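Local coordinates for protein yahD a copper inducible hydrolase (PDB 3OG9) that is probably a hydrolase of the alpha/beta-hydrolase fold, made by Lactococcus lactis in response to copper, and binds D-malate in its pocket, at residues A[83-86]-A[87-91]; A[98-101]-A[102-105]; A[166-169]-A[170-173]. All coordinates share one frame; numbering follows the deposited sequence.

Interaction 1. Residues A[83-86]-A[87-91]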
loop_
_atom_site.group_PDB
_atom_site.type_symbol
_atom_site.label_atom_id
_atom_site.label_comp_id
_atom_site.label_asym_id
_atom_site.label_seq_id
_atom_site.Cartn_x
_atom_site.Cartn_y
_atom_site.Cartn_z
ATOM N N THR A 83 11.722 0.489 -4.178
ATOM C CA THR A 83 11.311 -0.313 -3.014
ATOM C C THR A 83 12.483 -0.636 -2.057
ATOM O O THR A 83 12.276 -0.733 -0.849
ATOM C CB THR A 83 10.504 -1.550 -3.360
ATOM O OG1 THR A 83 11.235 -2.398 -4.249
ATOM C CG2 THR A 83 9.131 -1.143 -3.990
ATOM N N ASP A 84 13.700 -0.754 -2.584
ATOM C CA ASP A 84 14.897 -0.858 -1.708
ATOM C C ASP A 84 15.050 0.428 -0.926
ATOM O O ASP A 84 15.294 0.417 0.298
ATOM C CB ASP A 84 16.166 -1.122 -2.500
ATOM C CG ASP A 84 16.297 -2.571 -2.945
ATOM O OD1 ASP A 84 15.475 -3.426 -2.564
ATOM O OD2 ASP A 84 17.222 -2.834 -3.713
ATOM N N TRP A 85 14.880 1.549 -1.622
ATOM C CA TRP A 85 14.979 2.855 -0.986
ATOM C C TRP A 85 13.907 3.027 0.089
ATOM O O TRP A 85 14.210 3.420 1.223
ATOM C CB TRP A 85 14.866 3.999 -2.008
ATOM C CG TRP A 85 14.753 5.314 -1.256
ATOM C CD1 TRP A 85 15.760 6.003 -0.656
ATOM C CD2 TRP A 85 13.548 6.018 -0.962
ATOM N NE1 TRP A 85 15.260 7.140 -0.042
ATOM C CE2 TRP A 85 13.900 7.161 -0.213
ATOM C CE3 TRP A 85 12.203 5.817 -1.297
ATOM C CZ2 TRP A 85 12.960 8.085 0.215
ATOM C CZ3 TRP A 85 11.271 6.739 -0.873
ATOM C CH2 TRP A 85 11.658 7.857 -0.112
ATOM N N LEU A 86 12.658 2.688 -0.261
ATOM C CA LEU A 86 11.557 2.874 0.666
ATOM C C LEU A 86 11.673 1.972 1.906
ATOM O O LEU A 86 11.411 2.411 2.991
ATOM C CB LEU A 86 10.201 2.664 -0.036
ATOM C CG LEU A 86 8.920 2.950 0.772
ATOM C CD1 LEU A 86 8.897 4.342 1.352
ATOM C CD2 LEU A 86 7.695 2.724 -0.124
ATOM N N THR A 87 12.058 0.714 1.723
ATOM C CA THR A 87 12.238 -0.162 2.889
ATOM C C THR A 87 13.300 0.421 3.843
ATOM O O THR A 87 13.102 0.451 5.054
ATOM C CB THR A 87 12.489 -1.662 2.508
ATOM O OG1 THR A 87 12.711 -2.435 3.702
ATOM C CG2 THR A 87 13.671 -1.809 1.607
ATOM N N ASP A 88 14.387 0.953 3.286
ATOM C CA ASP A 88 15.484 1.492 4.096
ATOM C C ASP A 88 15.001 2.777 4.765
ATOM O O ASP A 88 15.301 3.036 5.923
ATOM C CB ASP A 88 16.747 1.742 3.263
ATOM C CG ASP A 88 17.469 0.446 2.890
ATOM O OD1 ASP A 88 17.176 -0.620 3.479
ATOM O OD2 ASP A 88 18.305 0.496 1.960
ATOM N N GLU A 89 14.211 3.561 4.040
ATOM C CA GLU A 89 13.675 4.798 4.571
ATOM C C GLU A 89 12.688 4.533 5.703
ATOM O O GLU A 89 12.704 5.242 6.718
ATOM C CB GLU A 89 13.004 5.622 3.463
ATOM C CG GLU A 89 12.764 7.091 3.826
ATOM C CD GLU A 89 14.085 7.898 3.941
ATOM O OE1 GLU A 89 15.148 7.375 3.513
ATOM O OE2 GLU A 89 14.054 9.037 4.482
ATOM N N VAL A 90 11.830 3.532 5.541
ATOM C CA VAL A 90 10.916 3.145 6.614
ATOM C C VAL A 90 11.688 2.758 7.880
ATOM O O VAL A 90 11.338 3.199 8.966
ATOM C CB VAL A 90 9.949 1.992 6.172
ATOM C CG1 VAL A 90 9.220 1.419 7.361
ATOM C CG2 VAL A 90 8.954 2.525 5.107
ATOM N N SER A 91 12.730 1.950 7.732
ATOM C CA SER A 91 13.528 1.506 8.870
ATOM C C SER A 91 14.204 2.696 9.541
ATOM O O SER A 91 14.265 2.775 10.785
ATOM C CB SER A 91 14.564 0.508 8.411
ATOM O OG SER A 91 13.988 -0.775 8.227
HETATM O O HOH W 1 16.787 -2.110 1.008
HETATM O O HOH W 2 16.285 5.209 2.503
#

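Interaction 2. Residues A[98-101]-A[102-105]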
loop_
_atom_site.group_PDB
_atom_site.type_symbol
_atom_site.label_atom_id
_atom_site.label_comp_id
_atom_site.label_asym_id
_atom_site.label_seq_id
_atom_site.Cartn_x
_atom_site.Cartn_y
_atom_site.Cartn_z
ATOM N N ASP A 98 10.921 6.133 16.925
ATOM C CA ASP A 98 10.634 5.018 17.848
ATOM C C ASP A 98 9.413 4.193 17.509
ATOM O O ASP A 98 8.595 3.906 18.381
ATOM C CB ASP A 98 10.487 5.521 19.284
ATOM C CG ASP A 98 11.788 5.538 19.989
ATOM O OD1 ASP A 98 12.247 4.429 20.381
ATOM O OD2 ASP A 98 12.361 6.642 20.119
ATOM N N LEU A 99 9.295 3.823 16.237
ATOM C CA LEU A 99 8.188 3.004 15.778
ATOM C C LEU A 99 8.721 1.596 15.553
ATOM O O LEU A 99 9.892 1.411 15.240
ATOM C CB LEU A 99 7.611 3.584 14.472
ATOM C CG LEU A 99 7.375 5.107 14.433
ATOM C CD1 LEU A 99 6.820 5.589 13.061
ATOM C CD2 LEU A 99 6.445 5.529 15.563
ATOM N N ASP A 100 7.849 0.613 15.736
ATOM C CA ASP A 100 8.145 -0.802 15.499
ATOM C C ASP A 100 7.592 -1.237 14.141
ATOM O O ASP A 100 6.384 -1.281 13.955
ATOM C CB ASP A 100 7.474 -1.622 16.589
ATOM C CG ASP A 100 8.125 -1.415 17.937
ATOM O OD1 ASP A 100 9.369 -1.224 17.968
ATOM O OD2 ASP A 100 7.391 -1.433 18.947
ATOM N N VAL A 101 8.494 -1.547 13.215
ATOM C CA VAL A 101 8.134 -1.920 11.852
ATOM C C VAL A 101 7.292 -3.202 11.848
ATOM O O VAL A 101 6.315 -3.304 11.095
ATOM C CB VAL A 101 9.401 -2.035 10.988
ATOM C CG1 VAL A 101 9.091 -2.583 9.629
ATOM C CG2 VAL A 101 10.053 -0.653 10.859
ATOM N N HIS A 102 7.619 -4.157 12.725
ATOM C CA HIS A 102 6.846 -5.412 12.776
ATOM C C HIS A 102 5.368 -5.217 13.201
ATOM O O HIS A 102 4.563 -6.138 13.074
ATOM C CB HIS A 102 7.538 -6.435 13.684
ATOM C CG HIS A 102 7.407 -6.117 15.140
ATOM N ND1 HIS A 102 8.275 -5.276 15.804
ATOM C CD2 HIS A 102 6.484 -6.501 16.052
ATOM C CE1 HIS A 102 7.888 -5.157 17.059
ATOM N NE2 HIS A 102 6.807 -5.894 17.234
ATOM N N LYS A 103 5.039 -4.050 13.756
ATOM C CA LYS A 103 3.660 -3.746 14.157
ATOM C C LYS A 103 2.941 -2.909 13.095
ATOM O O LYS A 103 1.741 -2.660 13.194
ATOM C CB LYS A 103 3.628 -2.958 15.467
ATOM C CG LYS A 103 4.177 -3.695 16.689
ATOM C CD LYS A 103 4.004 -2.853 17.993
ATOM C CE LYS A 103 2.527 -2.679 18.403
ATOM N NZ LYS A 103 2.306 -1.688 19.540
ATOM N N MET A 104 3.697 -2.466 12.095
ATOM C CA MET A 104 3.217 -1.519 11.107
ATOM C C MET A 104 2.035 -2.014 10.257
ATOM O O MET A 104 1.989 -3.166 9.785
ATOM C CB MET A 104 4.397 -1.088 10.229
ATOM C CG MET A 104 4.263 0.260 9.612
ATOM S SD MET A 104 5.935 0.851 9.121
ATOM C CE MET A 104 6.468 1.887 10.479
ATOM N N ILE A 105 1.073 -1.111 10.079
ATOM C CA ILE A 105 -0.095 -1.349 9.240
ATOM C C ILE A 105 0.076 -0.416 8.046
ATOM O O ILE A 105 0.063 0.792 8.211
ATOM C CB ILE A 105 -1.385 -1.022 9.957
ATOM C CG1 ILE A 105 -1.572 -1.908 11.201
ATOM C CG2 ILE A 105 -2.620 -1.192 9.013
ATOM C CD1 ILE A 105 -2.648 -1.295 12.144
#

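Interaction 3. Residues A[166-169]-A[170-173]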
loop_
_atom_site.group_PDB
_atom_site.type_symbol
_atom_site.label_atom_id
_atom_site.label_comp_id
_atom_site.label_asym_id
_atom_site.label_seq_id
_atom_site.Cartn_x
_atom_site.Cartn_y
_atom_site.Cartn_z
ATOM N N LYS A 166 -8.509 -10.072 -14.189
ATOM C CA LYS A 166 -7.512 -11.148 -14.139
ATOM C C LYS A 166 -6.360 -10.716 -13.268
ATOM O O LYS A 166 -5.819 -11.512 -12.493
ATOM C CB LYS A 166 -6.999 -11.531 -15.540
ATOM C CG LYS A 166 -5.846 -12.602 -15.516
ATOM C CD LYS A 166 -5.830 -13.496 -16.760
ATOM C CE LYS A 166 -5.181 -12.819 -17.955
ATOM N NZ LYS A 166 -5.444 -13.603 -19.219
ATOM N N ASN A 167 -5.952 -9.462 -13.430
ATOM C CA ASN A 167 -4.860 -8.932 -12.630
ATOM C C ASN A 167 -5.186 -8.977 -11.136
ATOM O O ASN A 167 -4.369 -9.446 -10.330
ATOM C CB ASN A 167 -4.489 -7.498 -13.042
ATOM C CG ASN A 167 -3.343 -6.951 -12.190
ATOM O OD1 ASN A 167 -3.450 -6.902 -10.957
ATOM N ND2 ASN A 167 -2.230 -6.622 -12.825
ATOM N N PHE A 168 -6.362 -8.468 -10.748
ATOM C CA PHE A 168 -6.770 -8.573 -9.341
ATOM C C PHE A 168 -6.845 -10.032 -8.827
ATOM O O PHE A 168 -6.429 -10.302 -7.711
ATOM C CB PHE A 168 -8.064 -7.792 -9.075
ATOM C CG PHE A 168 -8.372 -7.621 -7.593
ATOM C CD1 PHE A 168 -7.604 -6.750 -6.794
ATOM C CD2 PHE A 168 -9.420 -8.354 -6.996
ATOM C CE1 PHE A 168 -7.880 -6.600 -5.398
ATOM C CE2 PHE A 168 -9.705 -8.222 -5.596
ATOM C CZ PHE A 168 -8.930 -7.359 -4.800
ATOM N N GLY A 169 -7.325 -10.968 -9.659
ATOM C CA GLY A 169 -7.260 -12.419 -9.341
ATOM C C GLY A 169 -5.859 -12.945 -9.054
ATOM O O GLY A 169 -5.650 -13.823 -8.178
ATOM N N ASP A 170 -4.884 -12.451 -9.815
ATOM C CA ASP A 170 -3.484 -12.821 -9.600
ATOM C C ASP A 170 -2.931 -12.240 -8.311
ATOM O O ASP A 170 -2.172 -12.906 -7.605
ATOM C CB ASP A 170 -2.585 -12.432 -10.798
ATOM C CG ASP A 170 -2.673 -13.436 -11.977
ATOM O OD1 ASP A 170 -2.867 -14.681 -11.770
ATOM O OD2 ASP A 170 -2.517 -12.986 -13.139
ATOM N N LEU A 171 -3.275 -10.991 -8.006
ATOM C CA LEU A 171 -2.879 -10.413 -6.723
ATOM C C LEU A 171 -3.441 -11.212 -5.525
ATOM O O LEU A 171 -2.719 -11.512 -4.591
ATOM C CB LEU A 171 -3.336 -8.945 -6.628
ATOM C CG LEU A 171 -3.129 -8.312 -5.245
ATOM C CD1 LEU A 171 -1.616 -8.152 -4.962
ATOM C CD2 LEU A 171 -3.851 -6.955 -5.205
ATOM N N LYS A 172 -4.728 -11.524 -5.563
ATOM C CA LYS A 172 -5.360 -12.275 -4.467
ATOM C C LYS A 172 -4.691 -13.665 -4.348
ATOM O O LYS A 172 -4.345 -14.145 -3.250
ATOM C CB LYS A 172 -6.848 -12.445 -4.787
ATOM C CG LYS A 172 -7.708 -11.230 -4.540
ATOM C CD LYS A 172 -9.194 -11.660 -4.644
ATOM C CE LYS A 172 -9.575 -12.160 -6.034
ATOM N NZ LYS A 172 -11.007 -12.578 -6.022
ATOM N N GLY A 173 -4.496 -14.280 -5.504
ATOM C CA GLY A 173 -3.846 -15.601 -5.596
ATOM C C GLY A 173 -2.440 -15.588 -5.024
ATOM O O GLY A 173 -2.070 -16.486 -4.267
HETATM O O HOH W 3 -5.866 -14.508 -12.316
#

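Interaction 1. Residues A[83-86]-A[87-91]
Glu-89 folds back over the indole of Trp-85, one helical turn earlier in helix 76-97. CB of Glu-89 stands 4.2 Å from the centroid of the six-membered ring of Trp-85 and 19° off the ring normal, a CH-pi contact over the face. With CG of Glu-89 trans to the backbone N (chi1 -164°) and the chain bent at chi2, the carboxylate lies nearly parallel to the indole (18°) but displaced past its NE1/CZ2 edge. OE1 of Glu-89 then takes a 2.6 Å bond from a water that also donates to O of Trp-85, while OE2 bonds OG1 of Thr-5.

Trp-85/Glu-89 and Leu-86/Val-90 are i to i+4 pairs of this helix, and N of Glu-89 bonds O of Trp-85 at 2.8 Å. The more buried part is the face turned to the alpha/beta-hydrolase sheet: Leu-86 and Val-90 are buried, and both rest on strands 19-22 and 45-48. On the solvent side a second water bridges O of Asp-84 at 3.0 Å and, only weakly, OD1 of the exposed Asp-88.

Putting an alanine in place of Trp-85 would probably leave CB of Glu-89 without a ring to cover and Arg-51 without its cation-pi partner. CB caps the face and CG of Glu-89 passes the rim at CZ2 of Trp-85 (3.8 Å), while the oxygens find polar partners, so one side chain serves both apolar and hydrated surroundings.

Interaction 2. Residues A[98-101]-A[102-105]
CB of Met-104 sits 3.1 Å from O of Val-101, against the same carbonyl that accepts the backbone N-H of Met-104 at 2.9 Å. One residue earlier, N of Lys-103 binds O of Asp-100 at 3.1 Å. These two successive i to i+3 bonds define a short 3-10 turn, which carries the chain from the end of helix 76-97 into strand 105-109 of the alpha/beta-hydrolase sheet. The helix itself stops just before, where Asp-98, with positive phi, completes a Schellman motif.

On the outer side of the turn, the His-102 ring and the Asp-100 side chain run alongside each other, with CE1 of His-102 3.6 Å from CB of Asp-100. The imidazole gets there by a chi1 of 74°, which sets CG between its own backbone N and carbonyl carbon. Lys-103 also runs beside Asp-100, its CD 3.8 Å from OD2, although NZ stays 5.1 Å from that oxygen and makes no salt bridge with it.

On the inner side, CE of Met-104 packs loosely at 4.4 Å from CG2 of Val-101. Farther out, Val-90 of helix 76-97 touches both these side chains, Leu-20 of strand 19-22 touches Met-104, and a backbone bond ties Met-104 to Asp-128.

Interaction 3. Residues A[166-169]-A[170-173]
Lys-166 meets Asp-170 one turn on, the two side chains running alongside each other. CG of Lys-166 comes no nearer than 4.1 Å to OD2 of Asp-170, and NZ of Lys-166 stays 6.8 Å from that oxygen of Asp-170, too far for a salt bridge. A water instead links the backbone O of Lys-166, at 3.0 Å, to OD1 of Asp-170, the latter weakly; the same carbonyl also accepts the amide N-H of Asp-170.

Asn-167 contributes through its backbone, its O accepting the N-H of Leu-171 with O and N 3.0 Å apart. Its side-chain OD1 accepts the backbone N-H of Gln-137.

Phe-168 carries the main side-chain contact. A chi1 of -168° takes its ring away from its own backbone N and along the helix toward the next turn, where the Lys-172 chain crosses it at about a right angle. CG of Lys-172 lies over the ring face of Phe-168, 4.2 Å from the centroid and 28° off the normal, a CH-pi contact, while CD of Lys-172 reaches CE2 of Phe-168 at 3.6 Å. Obliquely placed, CD2 of Leu-171 stands 4.0 Å from CE1 of Phe-168. The ring also stacks with Tyr-156.

Gly-169 brings only backbone to the contact: its O receives N-H of Gly-173, N to O 2.9 Å.

Phe-168 and Lys-172 both pack on Leu-154 and Ile-184, so this face of helix 165-177 lies against strands 151-156 and 181-186, the arrangement of a beta-alpha-beta crossover in the alpha/beta-hydrolase fold.

How the interactions relate
Along the chain the three contacts come in series, all within one alpha/beta-hydrolase fold. Interactions 1 and 2 are neighbours, their centres 13 Å apart: helix 76-97 carries the first, and the loop leading from it to strand 105-109 carries the second. They touch directly, CG1 of Val-90 lying 3.8 Å from SD of Met-104. Interaction 3, on helix 165-177, is remote, its centre about 25 Å from that of interaction 1 and 27 Å from that of interaction 2, which lies across the chain's centre from it. Helix 76-97 packs on strands 19-22 and 45-48, helix 165-177 on strands 151-156 and 181-186 of the same mixed sheet, whose strand 105-109 leads to the malate-binding Ser-110.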